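Putative monooxygenase (Fusobacterium nucleatum subsp. nucleatum, PDB 3MCS) probably works as a monooxygenase of the antibiotic-biosynthesis family, with two related alpha/beta modules joined in one chain. Local coordinates at residues E14-K19 / I87-L92; S25-Y30 / K78-V83; E145-V150 / E166-I171. One frame throughout, in Å; residues are numbered along the deposited sequence.

Contact 1. Residues E14-K19 / I87-L92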
ATOM      1  N   GLU A  14       0.040  15.195  -5.110  1.00 42.36           N
ATOM      2  CA  GLU A  14       0.629  16.280  -4.347  1.00 43.06           C
ATOM      3  C   GLU A  14      -0.475  17.157  -3.757  1.00 44.02           C
ATOM      4  O   GLU A  14      -1.411  17.544  -4.467  1.00 44.58           O
ATOM      5  CB  GLU A  14       1.541  17.093  -5.248  1.00 42.35           C
ATOM      6  CG  GLU A  14       2.246  18.205  -4.551  1.00 43.99           C
ATOM      7  CD  GLU A  14       3.214  18.905  -5.433  1.00 45.80           C
ATOM      8  OE1 GLU A  14       3.569  18.324  -6.486  1.00 53.20           O
ATOM      9  OE2 GLU A  14       3.620  20.023  -5.067  1.00 41.74           O
ATOM     10  N   VAL A  15      -0.365  17.483  -2.469  1.00 43.51           N
ATOM     11  CA  VAL A  15      -1.382  18.295  -1.791  1.00 43.26           C
ATOM     12  C   VAL A  15      -1.037  19.781  -1.884  1.00 42.13           C
ATOM     13  O   VAL A  15       0.104  20.172  -1.690  1.00 40.34           O
ATOM     14  CB  VAL A  15      -1.551  17.869  -0.296  1.00 43.55           C
ATOM     15  CG1 VAL A  15      -2.679  18.615   0.367  1.00 42.54           C
ATOM     16  CG2 VAL A  15      -1.814  16.378  -0.177  1.00 42.53           C
ATOM     17  N   LYS A  16      -2.029  20.606  -2.193  1.00 43.25           N
ATOM     18  CA  LYS A  16      -1.814  22.042  -2.250  1.00 44.26           C
ATOM     19  C   LYS A  16      -1.243  22.587  -0.929  1.00 45.32           C
ATOM     20  O   LYS A  16      -1.549  22.083   0.168  1.00 44.03           O
ATOM     21  CB  LYS A  16      -3.110  22.795  -2.574  1.00 44.99           C
ATOM     22  CG  LYS A  16      -3.580  22.671  -4.008  1.00 46.57           C
ATOM     23  CD  LYS A  16      -4.667  23.696  -4.345  1.00 45.14           C
ATOM     24  CE  LYS A  16      -5.129  23.543  -5.790  1.00 46.36           C
ATOM     25  NZ  LYS A  16      -6.157  24.558  -6.176  1.00 50.47           N
ATOM     26  N   LYS A  17      -0.438  23.642  -1.052  1.00 45.26           N
ATOM     27  CA  LYS A  17       0.214  24.259   0.098  1.00 46.79           C
ATOM     28  C   LYS A  17      -0.696  24.470   1.323  1.00 46.56           C
ATOM     29  O   LYS A  17      -0.470  23.878   2.392  1.00 48.23           O
ATOM     30  CB  LYS A  17       0.832  25.617  -0.306  1.00 47.93           C
ATOM     31  N   ASP A  18      -1.727  25.287   1.162  1.00 44.57           N
ATOM     32  CA  ASP A  18      -2.557  25.670   2.300  1.00 45.68           C
ATOM     33  C   ASP A  18      -3.854  24.865   2.452  1.00 45.41           C
ATOM     34  O   ASP A  18      -4.836  25.378   3.003  1.00 45.53           O
ATOM     35  CB  ASP A  18      -2.835  27.203   2.262  1.00 46.34           C
ATOM     36  CG  ASP A  18      -3.330  27.707   0.888  1.00 51.45           C
ATOM     37  OD1 ASP A  18      -3.451  26.884  -0.058  1.00 55.86           O
ATOM     38  OD2 ASP A  18      -3.585  28.937   0.761  1.00 55.36           O
ATOM     39  N   LYS A  19      -3.839  23.599   2.025  1.00 44.87           N
ATOM     40  CA  LYS A  19      -5.041  22.754   2.089  1.00 44.83           C
ATOM     41  C   LYS A  19      -4.866  21.406   2.820  1.00 43.74           C
ATOM     42  O   LYS A  19      -5.667  20.485   2.670  1.00 40.88           O
ATOM     43  CB  LYS A  19      -5.580  22.507   0.669  1.00 46.11           C
ATOM     44  CG  LYS A  19      -5.982  23.767  -0.139  1.00 44.61           C
ATOM     45  CD  LYS A  19      -7.183  24.472   0.459  1.00 48.08           C
ATOM     46  CE  LYS A  19      -7.801  25.467  -0.526  1.00 58.63           C
ATOM     47  NZ  LYS A  19      -8.395  24.800  -1.736  1.00 56.46           N
ATOM     48  N   ILE A  87      -8.012  20.277  -3.541  1.00 43.47           N
ATOM     49  CA  ILE A  87      -6.909  20.006  -2.627  1.00 43.60           C
ATOM     50  C   ILE A  87      -5.633  19.424  -3.257  1.00 44.62           C
ATOM     51  O   ILE A  87      -4.629  19.228  -2.566  1.00 44.88           O
ATOM     52  CB  ILE A  87      -7.386  19.043  -1.523  1.00 43.46           C
ATOM     53  CG1 ILE A  87      -7.655  17.645  -2.101  1.00 45.70           C
ATOM     54  CG2 ILE A  87      -8.633  19.597  -0.857  1.00 41.34           C
ATOM     55  CD1 ILE A  87      -7.889  16.553  -1.073  1.00 43.89           C
ATOM     56  N   ALA A  88      -5.667  19.148  -4.560  1.00 44.79           N
ATOM     57  CA  ALA A  88      -4.519  18.569  -5.248  1.00 43.74           C
ATOM     58  C   ALA A  88      -3.795  19.601  -6.128  1.00 42.99           C
ATOM     59  O   ALA A  88      -4.403  20.341  -6.901  1.00 41.76           O
ATOM     60  CB  ALA A  88      -4.959  17.378  -6.063  1.00 43.02           C
ATOM     61  N   GLU A  89      -2.482  19.649  -5.989  1.00 43.68           N
ATOM     62  CA  GLU A  89      -1.677  20.556  -6.784  1.00 46.09           C
ATOM     63  C   GLU A  89      -1.439  19.950  -8.173  1.00 47.50           C
ATOM     64  O   GLU A  89      -1.653  20.584  -9.197  1.00 47.42           O
ATOM     65  CB  GLU A  89      -0.342  20.845  -6.084  1.00 46.23           C
ATOM     66  CG  GLU A  89       0.492  21.965  -6.738  1.00 47.11           C
ATOM     67  CD  GLU A  89      -0.159  23.362  -6.666  1.00 48.69           C
ATOM     68  OE1 GLU A  89      -0.708  23.729  -5.607  1.00 46.83           O
ATOM     69  OE2 GLU A  89      -0.070  24.112  -7.662  1.00 52.23           O
ATOM     70  N   GLY A  90      -0.998  18.706  -8.211  1.00 49.12           N
ATOM     71  CA  GLY A  90      -0.747  18.087  -9.499  1.00 50.42           C
ATOM     72  C   GLY A  90      -0.438  16.618  -9.369  1.00 51.41           C
ATOM     73  O   GLY A  90      -0.795  15.996  -8.354  1.00 50.89           O
ATOM     74  N   ASN A  91       0.239  16.088 -10.400  1.00 51.51           N
ATOM     75  CA  ASN A  91       0.607  14.660 -10.518  1.00 51.52           C
ATOM     76  C   ASN A  91      -0.632  13.747 -10.726  1.00 52.89           C
ATOM     77  O   ASN A  91      -0.987  13.474 -11.887  1.00 56.85           O
ATOM     78  CB  ASN A  91       1.509  14.176  -9.350  1.00 50.88           C
ATOM     79  CG  ASN A  91       2.946  14.750  -9.423  1.00 53.23           C
ATOM     80  OD1 ASN A  91       3.142  15.968  -9.533  1.00 50.66           O
ATOM     81  ND2 ASN A  91       3.953  13.862  -9.344  1.00 49.84           N
ATOM     82  N   LEU A  92      -1.264  13.323  -9.612  1.00 50.49           N
ATOM     83  CA  LEU A  92      -2.463  12.469  -9.631  0.50 49.58           C
ATOM     84  C   LEU A  92      -2.205  11.085 -10.255  1.00 50.08           C
ATOM     85  O   LEU A  92      -2.917  10.677 -11.155  1.00 53.09           O
ATOM     86  CB  LEU A  92      -3.598  13.201 -10.364  0.50 48.50           C
ATOM     87  CG  LEU A  92      -3.868  14.637  -9.888  0.50 44.93           C
ATOM     88  CD1 LEU A  92      -4.662  15.445 -10.914  0.50 39.12           C
ATOM     89  CD2 LEU A  92      -4.574  14.604  -8.540  0.50 40.54           C
TER

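Contact 2. Residues S25-Y30 / K78-V83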
ATOM      1  N   SER A  25      -9.460  15.919   6.350  1.00 42.89           N
ATOM      2  CA  SER A  25     -10.894  15.782   6.570  1.00 43.27           C
ATOM      3  C   SER A  25     -11.592  14.956   5.497  1.00 43.24           C
ATOM      4  O   SER A  25     -12.373  14.042   5.815  1.00 43.41           O
ATOM      5  CB  SER A  25     -11.549  17.173   6.605  1.00 43.68           C
ATOM      6  OG  SER A  25     -12.008  17.491   7.888  1.00 45.70           O
ATOM      7  N   ALA A  26     -11.323  15.309   4.235  1.00 41.72           N
ATOM      8  CA  ALA A  26     -11.918  14.640   3.090  1.00 41.37           C
ATOM      9  C   ALA A  26     -11.421  13.202   2.961  1.00 42.14           C
ATOM     10  O   ALA A  26     -12.194  12.320   2.579  1.00 43.70           O
ATOM     11  CB  ALA A  26     -11.646  15.415   1.828  1.00 40.76           C
ATOM     12  N   THR A  27     -10.151  12.945   3.270  1.00 42.06           N
ATOM     13  CA  THR A  27      -9.641  11.572   3.187  1.00 42.41           C
ATOM     14  C   THR A  27     -10.216  10.744   4.338  1.00 42.84           C
ATOM     15  O   THR A  27     -10.571   9.583   4.146  1.00 42.20           O
ATOM     16  CB  THR A  27      -8.132  11.507   3.203  1.00 41.88           C
ATOM     17  OG1 THR A  27      -7.632  12.365   2.191  1.00 38.78           O
ATOM     18  CG2 THR A  27      -7.657  10.100   2.920  1.00 42.19           C
ATOM     19  N   GLU A  28     -10.336  11.334   5.528  1.00 43.66           N
ATOM     20  CA  GLU A  28     -10.939  10.620   6.652  1.00 44.64           C
ATOM     21  C   GLU A  28     -12.381  10.208   6.313  1.00 45.76           C
ATOM     22  O   GLU A  28     -12.748   9.038   6.476  1.00 46.17           O
ATOM     23  CB  GLU A  28     -10.917  11.451   7.942  1.00 44.84           C
ATOM     24  CG  GLU A  28      -9.554  11.524   8.633  1.00 48.19           C
ATOM     25  CD  GLU A  28      -9.524  12.444   9.867  1.00 48.80           C
ATOM     26  OE1 GLU A  28     -10.581  12.993  10.273  1.00 49.95           O
ATOM     27  OE2 GLU A  28      -8.412  12.618  10.420  1.00 49.44           O
ATOM     28  N   ASP A  29     -13.189  11.167   5.853  1.00 44.86           N
ATOM     29  CA  ASP A  29     -14.563  10.876   5.469  1.00 45.45           C
ATOM     30  C   ASP A  29     -14.609   9.763   4.422  1.00 45.78           C
ATOM     31  O   ASP A  29     -15.407   8.842   4.523  1.00 46.26           O
ATOM     32  CB  ASP A  29     -15.270  12.111   4.886  1.00 46.69           C
ATOM     33  CG  ASP A  29     -15.447  13.245   5.893  1.00 45.84           C
ATOM     34  OD1 ASP A  29     -15.023  13.071   7.057  1.00 45.77           O
ATOM     35  OD2 ASP A  29     -16.002  14.310   5.487  1.00 41.06           O
ATOM     36  N   TYR A  30     -13.742   9.840   3.423  1.00 46.01           N
ATOM     37  CA  TYR A  30     -13.767   8.873   2.323  1.00 44.45           C
ATOM     38  C   TYR A  30     -13.497   7.475   2.814  1.00 43.81           C
ATOM     39  O   TYR A  30     -14.224   6.530   2.467  1.00 43.69           O
ATOM     40  CB  TYR A  30     -12.762   9.306   1.253  1.00 44.54           C
ATOM     41  CG  TYR A  30     -12.501   8.338   0.130  1.00 41.53           C
ATOM     42  CD1 TYR A  30     -13.478   8.026  -0.777  1.00 39.11           C
ATOM     43  CD2 TYR A  30     -11.238   7.809  -0.069  1.00 41.15           C
ATOM     44  CE1 TYR A  30     -13.228   7.153  -1.820  1.00 41.23           C
ATOM     45  CE2 TYR A  30     -10.972   6.955  -1.118  1.00 41.33           C
ATOM     46  CZ  TYR A  30     -11.973   6.623  -1.988  1.00 39.62           C
ATOM     47  OH  TYR A  30     -11.736   5.773  -3.048  1.00 36.41           O
ATOM     48  N   LYS A  78     -17.744   9.383  -5.170  1.00 44.19           N
ATOM     49  CA  LYS A  78     -18.265  10.558  -5.901  1.00 46.48           C
ATOM     50  C   LYS A  78     -17.999  11.856  -5.106  1.00 46.33           C
ATOM     51  O   LYS A  78     -17.701  12.909  -5.688  1.00 46.10           O
ATOM     52  CB  LYS A  78     -19.762  10.425  -6.240  1.00 46.94           C
ATOM     53  N   ASP A  79     -18.088  11.781  -3.780  1.00 45.18           N
ATOM     54  CA  ASP A  79     -17.843  12.954  -2.965  1.00 45.30           C
ATOM     55  C   ASP A  79     -16.368  13.317  -2.932  1.00 45.56           C
ATOM     56  O   ASP A  79     -16.004  14.485  -3.099  1.00 46.08           O
ATOM     57  CB  ASP A  79     -18.386  12.753  -1.551  1.00 45.37           C
ATOM     58  CG  ASP A  79     -19.886  12.849  -1.502  1.00 43.98           C
ATOM     59  OD1 ASP A  79     -20.454  13.104  -2.577  1.00 39.27           O
ATOM     60  OD2 ASP A  79     -20.484  12.687  -0.408  1.00 44.70           O
ATOM     61  N   PHE A  80     -15.527  12.308  -2.761  1.00 45.56           N
ATOM     62  CA  PHE A  80     -14.078  12.507  -2.697  1.00 44.83           C
ATOM     63  C   PHE A  80     -13.510  12.990  -4.020  1.00 44.16           C
ATOM     64  O   PHE A  80     -12.790  13.966  -4.040  1.00 45.99           O
ATOM     65  CB  PHE A  80     -13.404  11.227  -2.246  1.00 44.29           C
ATOM     66  CG  PHE A  80     -11.948  11.371  -1.975  1.00 43.36           C
ATOM     67  CD1 PHE A  80     -11.492  12.248  -1.007  1.00 44.38           C
ATOM     68  CD2 PHE A  80     -11.034  10.571  -2.631  1.00 44.65           C
ATOM     69  CE1 PHE A  80     -10.142  12.362  -0.724  1.00 43.12           C
ATOM     70  CE2 PHE A  80      -9.685  10.687  -2.364  1.00 49.00           C
ATOM     71  CZ  PHE A  80      -9.242  11.586  -1.403  1.00 45.46           C
ATOM     72  N   LYS A  81     -13.867  12.351  -5.123  1.00 44.69           N
ATOM     73  CA  LYS A  81     -13.399  12.809  -6.453  1.00 45.51           C
ATOM     74  C   LYS A  81     -13.867  14.229  -6.797  1.00 45.51           C
ATOM     75  O   LYS A  81     -13.253  14.895  -7.639  1.00 44.90           O
ATOM     76  CB  LYS A  81     -13.786  11.824  -7.561  1.00 46.71           C
ATOM     77  CG  LYS A  81     -12.950  10.510  -7.530  1.00 44.09           C
ATOM     78  N   ALA A  82     -14.933  14.684  -6.136  1.00 45.64           N
ATOM     79  CA  ALA A  82     -15.422  16.051  -6.278  1.00 46.41           C
ATOM     80  C   ALA A  82     -14.516  17.053  -5.538  1.00 47.36           C
ATOM     81  O   ALA A  82     -14.503  18.265  -5.866  1.00 47.51           O
ATOM     82  CB  ALA A  82     -16.869  16.157  -5.749  1.00 46.30           C
ATOM     83  N   VAL A  83     -13.763  16.554  -4.544  1.00 46.55           N
ATOM     84  CA  VAL A  83     -12.898  17.410  -3.717  1.00 45.66           C
ATOM     85  C   VAL A  83     -11.431  17.409  -4.156  1.00 44.86           C
ATOM     86  O   VAL A  83     -10.716  18.384  -3.946  1.00 44.63           O
ATOM     87  CB  VAL A  83     -13.018  17.031  -2.211  1.00 45.75           C
ATOM     88  CG1 VAL A  83     -11.919  17.667  -1.403  1.00 45.71           C
ATOM     89  CG2 VAL A  83     -14.373  17.458  -1.657  1.00 43.47           C
TER

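Contact 3. Residues E145-V150 / E166-I171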
ATOM      1  N   GLU A 145       6.791 -10.886  14.683  1.00 47.81           N
ATOM      2  CA  GLU A 145       5.875 -10.299  15.651  1.00 47.09           C
ATOM      3  C   GLU A 145       5.843  -8.791  15.452  1.00 46.97           C
ATOM      4  O   GLU A 145       6.897  -8.159  15.371  1.00 47.50           O
ATOM      5  CB  GLU A 145       6.308 -10.664  17.078  1.00 47.30           C
ATOM      6  CG  GLU A 145       5.511  -9.991  18.218  1.00 48.62           C
ATOM      7  CD  GLU A 145       3.976 -10.181  18.114  1.00 55.40           C
ATOM      8  OE1 GLU A 145       3.371 -10.037  16.995  1.00 53.66           O
ATOM      9  OE2 GLU A 145       3.368 -10.407  19.191  1.00 53.84           O
ATOM     10  N   GLY A 146       4.638  -8.224  15.363  1.00 45.91           N
ATOM     11  CA  GLY A 146       4.471  -6.783  15.155  1.00 44.34           C
ATOM     12  C   GLY A 146       4.065  -6.412  13.733  1.00 43.71           C
ATOM     13  O   GLY A 146       3.591  -5.288  13.483  1.00 43.00           O
ATOM     14  N   THR A 147       4.245  -7.331  12.788  1.00 42.05           N
ATOM     15  CA  THR A 147       3.832  -7.062  11.422  1.00 42.37           C
ATOM     16  C   THR A 147       2.317  -7.156  11.359  1.00 42.87           C
ATOM     17  O   THR A 147       1.756  -8.162  11.760  1.00 43.49           O
ATOM     18  CB  THR A 147       4.433  -8.064  10.435  1.00 41.95           C
ATOM     19  OG1 THR A 147       5.848  -8.105  10.602  1.00 38.46           O
ATOM     20  CG2 THR A 147       4.119  -7.666   8.999  1.00 39.67           C
ATOM     21  N   LEU A 148       1.647  -6.110  10.882  1.00 43.00           N
ATOM     22  CA  LEU A 148       0.184  -6.143  10.770  1.00 42.67           C
ATOM     23  C   LEU A 148      -0.284  -6.404   9.327  1.00 41.87           C
ATOM     24  O   LEU A 148      -1.359  -6.966   9.116  1.00 37.80           O
ATOM     25  CB  LEU A 148      -0.437  -4.855  11.319  1.00 42.69           C
ATOM     26  CG  LEU A 148      -0.161  -4.504  12.788  1.00 42.48           C
ATOM     27  CD1 LEU A 148      -0.793  -3.158  13.184  1.00 41.42           C
ATOM     28  CD2 LEU A 148      -0.668  -5.597  13.681  1.00 47.38           C
ATOM     29  N   LEU A 149       0.542  -6.067   8.336  1.00 43.04           N
ATOM     30  CA  LEU A 149       0.121  -6.181   6.928  1.00 43.07           C
ATOM     31  C   LEU A 149       1.286  -6.170   5.947  1.00 42.06           C
ATOM     32  O   LEU A 149       2.243  -5.456   6.153  1.00 41.25           O
ATOM     33  CB  LEU A 149      -0.837  -5.003   6.607  1.00 40.89           C
ATOM     34  CG  LEU A 149      -1.422  -4.745   5.233  1.00 37.96           C
ATOM     35  CD1 LEU A 149      -2.598  -3.783   5.329  1.00 42.62           C
ATOM     36  CD2 LEU A 149      -0.395  -4.203   4.273  1.00 40.23           C
ATOM     37  N   VAL A 150       1.197  -6.985   4.903  1.00 41.17           N
ATOM     38  CA  VAL A 150       2.163  -6.968   3.827  1.00 42.39           C
ATOM     39  C   VAL A 150       1.409  -7.196   2.516  1.00 43.30           C
ATOM     40  O   VAL A 150       0.775  -8.238   2.351  1.00 44.26           O
ATOM     41  CB  VAL A 150       3.310  -8.028   3.981  1.00 41.89           C
ATOM     42  CG1 VAL A 150       4.129  -7.747   5.209  1.00 40.82           C
ATOM     43  CG2 VAL A 150       2.767  -9.465   4.019  1.00 40.05           C
ATOM     44  N   GLU A 166       3.462  -2.129   3.577  1.00 43.00           N
ATOM     45  CA  GLU A 166       3.519  -2.875   4.824  1.00 43.44           C
ATOM     46  C   GLU A 166       3.228  -1.997   6.028  1.00 42.31           C
ATOM     47  O   GLU A 166       3.677  -0.872   6.096  1.00 41.60           O
ATOM     48  CB  GLU A 166       4.879  -3.587   4.951  1.00 43.18           C
ATOM     49  CG  GLU A 166       6.086  -2.723   4.631  1.00 47.49           C
ATOM     50  CD  GLU A 166       7.404  -3.503   4.606  1.00 51.55           C
ATOM     51  OE1 GLU A 166       7.435  -4.703   4.993  1.00 50.62           O
ATOM     52  OE2 GLU A 166       8.422  -2.892   4.189  1.00 49.29           O
ATOM     53  N   VAL A 167       2.443  -2.529   6.962  1.00 42.98           N
ATOM     54  CA  VAL A 167       2.073  -1.821   8.171  1.00 43.29           C
ATOM     55  C   VAL A 167       2.574  -2.614   9.378  1.00 44.69           C
ATOM     56  O   VAL A 167       2.483  -3.825   9.374  1.00 47.47           O
ATOM     57  CB  VAL A 167       0.564  -1.620   8.226  1.00 43.00           C
ATOM     58  CG1 VAL A 167       0.173  -0.897   9.482  1.00 40.81           C
ATOM     59  CG2 VAL A 167       0.090  -0.840   6.973  1.00 39.86           C
ATOM     60  N   TYR A 168       3.128  -1.915  10.379  1.00 45.10           N
ATOM     61  CA  TYR A 168       3.681  -2.493  11.608  1.00 43.82           C
ATOM     62  C   TYR A 168       3.002  -1.902  12.846  1.00 43.87           C
ATOM     63  O   TYR A 168       2.459  -0.790  12.797  1.00 42.41           O
ATOM     64  CB  TYR A 168       5.192  -2.260  11.667  1.00 42.67           C
ATOM     65  CG  TYR A 168       5.961  -2.951  10.560  1.00 44.31           C
ATOM     66  CD1 TYR A 168       6.072  -2.378   9.307  1.00 42.43           C
ATOM     67  CD2 TYR A 168       6.570  -4.186  10.763  1.00 45.84           C
ATOM     68  CE1 TYR A 168       6.735  -3.006   8.277  1.00 39.07           C
ATOM     69  CE2 TYR A 168       7.260  -4.831   9.729  1.00 44.41           C
ATOM     70  CZ  TYR A 168       7.330  -4.230   8.482  1.00 43.58           C
ATOM     71  OH  TYR A 168       8.020  -4.845   7.444  1.00 43.64           O
ATOM     72  N   LYS A 169       3.023  -2.634  13.961  1.00 44.52           N
ATOM     73  CA  LYS A 169       2.329  -2.157  15.182  1.00 45.41           C
ATOM     74  C   LYS A 169       3.013  -0.904  15.745  1.00 45.95           C
ATOM     75  O   LYS A 169       2.342  -0.006  16.306  1.00 46.07           O
ATOM     76  CB  LYS A 169       2.179  -3.259  16.263  1.00 44.58           C
ATOM     77  CG  LYS A 169       3.385  -3.490  17.169  1.00 48.22           C
ATOM     78  CD  LYS A 169       3.201  -4.646  18.169  1.00 50.45           C
ATOM     79  CE  LYS A 169       4.505  -4.838  18.979  1.00 51.28           C
ATOM     80  NZ  LYS A 169       4.564  -6.082  19.764  1.00 44.68           N
ATOM     81  N   ASP A 170       4.338  -0.856  15.584  1.00 44.64           N
ATOM     82  CA  ASP A 170       5.147   0.256  16.056  1.00 42.95           C
ATOM     83  C   ASP A 170       6.474   0.321  15.313  1.00 43.49           C
ATOM     84  O   ASP A 170       6.906  -0.636  14.656  1.00 42.67           O
ATOM     85  CB  ASP A 170       5.353   0.197  17.579  1.00 42.42           C
ATOM     86  CG  ASP A 170       6.001  -1.084  18.046  1.00 44.08           C
ATOM     87  OD1 ASP A 170       6.712  -1.735  17.249  1.00 44.57           O
ATOM     88  OD2 ASP A 170       5.816  -1.437  19.226  1.00 47.89           O
ATOM     89  N   ILE A 171       7.114   1.474  15.428  1.00 44.18           N
ATOM     90  CA  ILE A 171       8.344   1.760  14.715  1.00 43.63           C
ATOM     91  C   ILE A 171       9.471   0.793  15.053  1.00 42.64           C
ATOM     92  O   ILE A 171      10.272   0.451  14.183  1.00 42.56           O
ATOM     93  CB  ILE A 171       8.745   3.229  14.949  1.00 44.69           C
ATOM     94  CG1 ILE A 171       9.850   3.655  13.969  1.00 46.25           C
ATOM     95  CG2 ILE A 171       9.110   3.450  16.432  1.00 48.19           C
ATOM     96  CD1 ILE A 171       9.988   5.182  13.861  1.00 46.38           C
TER

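Contact 1. Residues E14-K19 / I87-L92
Glu-14 makes the first of two good backbone bonds: its carbonyl O accepts the N-H of Glu-89 at 2.8 Å, the amide approaching from above the carbonyl plane. A longer, weak bond runs from Glu-14 N to Gly-90 O, where segment 87-92 turns a corner. With CG anti to the backbone N (chi1 -178°) and the chain extended, the Glu-14 side chain lies alongside that of Glu-89, its CG 4.0 Å from Glu-89 CB. The aliphatic stems touch while the two carboxylates stay apart, Glu-14 OE2 and Glu-89 OE1 being 5.7 Å from each other, a separation that should limit the repulsion of like charges. Val-15 faces Ala-88 in a non-hydrogen-bonded antiparallel pair, but the two side chains diverge; a branched apolar residue suits Val-15 because it is buried and packs on Tyr-23 of helix 20-37. Lys-16 N then donates a nearly straight bond (169°) to Ile-87 O, 3.0 Å away. The extended Lys-16 side chain crosses that of Glu-89 at about a right angle, CG lying 3.5 Å from Glu-89 OE1, yet NZ does not reach the carboxylate for a salt bridge. Lys-19, at the N-cap of helix 20-37, turns CB toward Ile-87 and folds back so that NZ hydrogen-bonds Gln-86 O near the C-terminal end of helix 75-87. Two good amide bonds, one on each side of the Val-15/Ala-88 pair, thus join the end of strand 7-15 to the exit of helix 75-87, as expected of the ferredoxin-like beta-alpha-beta-beta-alpha-beta module, whose first and last strands are antiparallel neighbours.

Contact 2. Residues S25-Y30 / K78-V83
Phe-80 and Tyr-30 form the dense part of this helix pair, stacked in offset fashion with ring centroids 4.4 Å apart and planes only 13° from parallel. Each ring has CG anti to its backbone N, which sends it across the gap toward the other helix. Phe-80 CD2 sits over the centre of the tyrosine ring, whereas Tyr-30 CD2 lies nearer the rim of the phenylalanine. The stems join in: Phe-80 CB is 3.5 Å from Tyr-30 CD1, and Tyr-30 CB makes a CH-pi contact over the Phe-80 face. A tyrosine suits this place because its flat ring fills the apolar layer while its OH reaches Glu-60 and His-71, both hydrogen-bonded to it. Thr-27 closes the packing beside Phe-80, its OG1 3.8 Å from Phe-80 CE1 and hydrogen-bonded to Tyr-23 O within its own helix. The segments run antiparallel at 164° with axes 9.8 Å apart, as in a ferredoxin-like module whose two helices lie side by side on one face of the sheet; Phe-80 and Thr-27 accordingly both rest on Ile-58 of strand 55-62. Away from the sheet the contact thins to Ala-26 CB against Val-83 CG1, 3.9 Å apart, the small alanine letting the branched valine come close. Beyond them Ser-25, Asp-29, Asp-79 and Ala-82 are exposed, and Asp-79 OD1 turns back to Gln-75 NE2 of its own helix.

Contact 3. Residues E145-V150 / E166-I171
Tyr-168 stands on the helix-covered face of this hairpin and can be followed outward along its length. CB lies 3.9 Å from Gly-146 O, and with CG anti to the carbonyl carbon (chi1 -64°) the ring runs alongside Thr-147. CD2 and then CE2 pass Thr-147 OG1, the latter at 3.7 Å; that hydroxyl is itself hydrogen-bonded to Thr-141 O. At the tip, OH donates to Glu-166 OE1 at 2.5 Å, meeting the oxygen from above the carboxylate plane. The bond may help stabilise a carboxylate on buried Glu-166, although burial would work against ionisation; an acetate about 5 Å from this side chain probably comes from the crystallisation liquor. Beneath, the backbone forms a classic beta bulge: Leu-148 N donates to Val-167 O at 2.9 Å, and Leu-149 N donates to it too. The near-helical backbone of Leu-148 (psi -25°) turns the N-H of Leu-149 to this shared acceptor. Beyond the bulge the pairing continues one residue out of step, with Val-167 N donating to Leu-149 O at 3.0 Å, and on the other face Leu-149 CB meets Val-167 CB at 4.0 Å. At the open end Lys-169 N bonds Gly-146 O, 2.8 Å, where a positive phi makes glycine fitting. Asp-170 follows as N-cap of helix 171-178. Backbone bonds from Val-150 to Lys-103 and from Glu-166 to Val-116 set the hairpin between strands 91-104 and 114-122, while helix 127-143 lies over Thr-147, Val-150 and Tyr-168, and Tyr-174 and His-177 of helix 171-178 meet the tyrosine ring.

In the fold
Contacts 1 and 2 belong to the first monooxygenase-like module and share its chain connections: strand 7-15 runs on into helix 20-37, and helix 75-87 into strand 88-89. Contact 2 joins the two helices by buried aromatic packing with no hydrogen bond across its two segments, whereas contact 1, partly buried, ties the adjoining strand ends through backbone amides amid charged side chains. Contact 3 lies in the second module, about 29 Å from contact 1 and 27 Å from contact 2, centre to centre. It is a buried strand pair combining amide bonds with side-chain packing. Strands 91-104 and 147-155 are neighbours, so contacts 1 and 3 reach one continuous sheet.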